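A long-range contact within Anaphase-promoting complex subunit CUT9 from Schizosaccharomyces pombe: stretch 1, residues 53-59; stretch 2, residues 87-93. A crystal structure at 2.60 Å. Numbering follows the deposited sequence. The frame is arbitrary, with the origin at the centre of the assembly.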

# COMPACT_ATOMS: atom_id res chain seq x y z
N ILE A 53 -23.90 4.43 -10.92
CA ILE A 53 -23.62 5.53 -10.00
C ILE A 53 -22.54 6.47 -10.53
O ILE A 53 -22.13 7.39 -9.83
CB ILE A 53 -22.99 5.03 -8.69
CG1 ILE A 53 -23.75 3.89 -8.06
CG2 ILE A 53 -22.91 6.15 -7.66
CD1 ILE A 53 -23.03 3.43 -6.81
N SER A 54 -21.99 6.22 -11.70
CA SER A 54 -20.95 7.12 -12.17
C SER A 54 -21.57 8.51 -12.44
O SER A 54 -22.65 8.61 -13.02
CB SER A 54 -20.30 6.54 -13.42
OG SER A 54 -19.32 7.43 -13.91
N PRO A 55 -20.91 9.58 -11.99
CA PRO A 55 -21.32 10.94 -12.36
C PRO A 55 -21.45 11.07 -13.87
O PRO A 55 -22.30 11.82 -14.34
CB PRO A 55 -20.16 11.82 -11.89
CG PRO A 55 -19.44 11.00 -10.85
CD PRO A 55 -19.77 9.56 -11.05
N MET A 56 -20.64 10.34 -14.62
CA MET A 56 -20.67 10.43 -16.08
C MET A 56 -21.99 10.01 -16.71
O MET A 56 -22.10 10.02 -17.93
CB MET A 56 -19.53 9.61 -16.71
CG MET A 56 -18.14 10.15 -16.41
SD MET A 56 -17.93 11.81 -17.08
CE MET A 56 -17.86 11.41 -18.82
N THR A 57 -22.98 9.63 -15.90
CA THR A 57 -24.31 9.28 -16.43
C THR A 57 -25.07 10.55 -16.81
O THR A 57 -26.08 10.49 -17.50
CB THR A 57 -25.20 8.51 -15.42
OG1 THR A 57 -25.36 9.29 -14.23
CG2 THR A 57 -24.62 7.12 -15.08
N TYR A 58 -24.57 11.69 -16.33
CA TYR A 58 -25.14 12.96 -16.69
C TYR A 58 -25.08 13.13 -18.20
O TYR A 58 -25.90 13.84 -18.79
CB TYR A 58 -24.37 14.08 -15.99
CG TYR A 58 -23.21 14.61 -16.79
CD1 TYR A 58 -23.31 15.82 -17.49
CD2 TYR A 58 -22.01 13.92 -16.85
CE1 TYR A 58 -22.24 16.31 -18.22
CE2 TYR A 58 -20.95 14.40 -17.58
CZ TYR A 58 -21.06 15.59 -18.27
OH TYR A 58 -20.00 16.06 -18.99
N LEU A 59 -24.13 12.46 -18.85
CA LEU A 59 -24.02 12.53 -20.30
C LEU A 59 -25.28 12.05 -21.02
O LEU A 59 -25.46 12.32 -22.21
CB LEU A 59 -22.79 11.74 -20.79
CG LEU A 59 -21.45 12.48 -20.68
CD1 LEU A 59 -20.30 11.59 -21.08
CD2 LEU A 59 -21.46 13.73 -21.52
N LEU A 87 -19.24 19.37 -8.75
CA LEU A 87 -18.47 18.80 -7.65
C LEU A 87 -18.16 17.34 -7.94
O LEU A 87 -17.02 16.90 -7.86
CB LEU A 87 -19.26 18.93 -6.35
CG LEU A 87 -18.87 20.13 -5.47
CD1 LEU A 87 -18.51 21.32 -6.32
CD2 LEU A 87 -19.95 20.48 -4.45
N ARG A 88 -19.20 16.59 -8.30
CA ARG A 88 -19.06 15.19 -8.62
C ARG A 88 -18.15 14.90 -9.80
O ARG A 88 -17.28 14.06 -9.70
CB ARG A 88 -20.43 14.58 -8.86
CG ARG A 88 -21.27 14.55 -7.63
CD ARG A 88 -22.58 13.98 -8.00
NE ARG A 88 -23.47 13.90 -6.86
CZ ARG A 88 -24.73 14.28 -6.92
NH1 ARG A 88 -25.21 14.77 -8.06
NH2 ARG A 88 -25.50 14.19 -5.85
N LEU A 89 -18.34 15.59 -10.92
CA LEU A 89 -17.39 15.48 -12.02
C LEU A 89 -15.97 15.69 -11.52
O LEU A 89 -15.05 14.96 -11.89
CB LEU A 89 -17.70 16.50 -13.08
CG LEU A 89 -18.61 16.05 -14.22
CD1 LEU A 89 -19.35 14.76 -13.93
CD2 LEU A 89 -19.57 17.19 -14.62
N TRP A 90 -15.81 16.69 -10.67
CA TRP A 90 -14.50 17.06 -10.15
C TRP A 90 -13.94 15.98 -9.23
O TRP A 90 -12.79 15.57 -9.36
CB TRP A 90 -14.60 18.41 -9.44
CG TRP A 90 -13.34 18.90 -8.81
CD1 TRP A 90 -12.08 18.44 -9.03
CD2 TRP A 90 -13.23 19.95 -7.85
NE1 TRP A 90 -11.18 19.14 -8.26
CE2 TRP A 90 -11.86 20.07 -7.52
CE3 TRP A 90 -14.15 20.82 -7.24
CZ2 TRP A 90 -11.39 21.02 -6.62
CZ3 TRP A 90 -13.67 21.76 -6.33
CH2 TRP A 90 -12.31 21.84 -6.03
N ARG A 91 -14.74 15.52 -8.28
CA ARG A 91 -14.34 14.43 -7.41
C ARG A 91 -13.96 13.22 -8.25
O ARG A 91 -12.93 12.60 -8.04
CB ARG A 91 -15.47 14.06 -6.47
CG ARG A 91 -15.27 12.76 -5.77
CD ARG A 91 -16.61 12.30 -5.21
NE ARG A 91 -17.55 11.94 -6.27
CZ ARG A 91 -18.86 11.85 -6.09
NH1 ARG A 91 -19.36 12.12 -4.90
NH2 ARG A 91 -19.66 11.52 -7.11
N HIS A 92 -14.79 12.90 -9.23
CA HIS A 92 -14.55 11.71 -10.04
C HIS A 92 -13.19 11.75 -10.73
O HIS A 92 -12.46 10.75 -10.76
CB HIS A 92 -15.63 11.56 -11.08
CG HIS A 92 -15.80 10.17 -11.57
ND1 HIS A 92 -16.20 9.14 -10.74
CD2 HIS A 92 -15.66 9.63 -12.80
CE1 HIS A 92 -16.28 8.02 -11.44
NE2 HIS A 92 -15.96 8.29 -12.69
N ASP A 93 -12.86 12.89 -11.30
CA ASP A 93 -11.64 12.99 -12.06
C ASP A 93 -10.45 12.98 -11.11
O ASP A 93 -9.41 12.40 -11.42
CB ASP A 93 -11.65 14.24 -12.94
CG ASP A 93 -10.39 14.39 -13.73
OD1 ASP A 93 -9.61 15.31 -13.42
OD2 ASP A 93 -10.15 13.57 -14.64
O HOH W 1 -16.73 6.97 -15.45

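The contact sets a short 3-10 turn, residues 55-57, against one face of a helix that runs through the whole of the second stretch. The backbones come closest at Pro 55 and Leu 89, whose CA atoms lie 6.0 Å apart; the Pro 55 CA-to-CB bond points toward the helix, and its ring packs there. No direct hydrogen bond crosses between the stretches; packing and one water hold them together, and about 310 Å² of surface is buried, counting both sides.

Read along the helix, Arg 88, Leu 89, Arg 91 and His 92 touch the first stretch while Leu 87, Trp 90 and Asp 93 do not, the periodicity expected of one helix face. Arg 88 aims its CA-to-CB bond toward the turn, but the end of the side chain leads away to partners elsewhere in the structure, so what it offers Pro 55 is the base of the chain: CB lies 4.1 Å from Pro 55 CB. Its carbonyl O, 3.9 Å from Pro 55 CG, already accepts the helical hydrogen bond from His 92 N at 2.8 Å.

Leu 89 starts sideways and bends in, its chi angles lying between the usual wells. CD1 reaches Pro 55 CB at 3.7 Å and Tyr 58 CE2 at 4.0 Å, while CD2 sits over one face of the Tyr 58 ring. A single branched side chain thus packs against two residues of the first stretch, a purely apolar match.

Arg 91 brings its guanidinium nearer, and Pro 55 CG meets it at the edge, near its plane, 3.8 Å from NH2; this is contact by shape, since the proline carbon accepts no hydrogen bond.

His 92, one turn on from Arg 88, points toward the turn and gives the contact its polar side. Pro 55 CD lies over the imidazole face, 3.9 Å from the ring centroid and 24° off its normal, a CH-pi contact that suits the polarised hydrogens beside a proline nitrogen; it comes nearest to His 92 ND1, at 3.6 Å. His 92 NE2, the other ring nitrogen, is 3.7 Å from Ser 54 OG, too far for a direct bond, and water 1 bridges them, its O 3.0 Å from Ser 54 OG and 3.2 Å from His 92 NE2. Ser 54 OG also accepts from Met 56 N at 3.3 Å, so the same hydroxyl ties the turn to itself and, through water, to the helix.

The rule is economical: one proline, set against Arg 88, Leu 89, Arg 91 and His 92, anchors the turn, with a leucine and a histidine supplying most of the helix's covered surface.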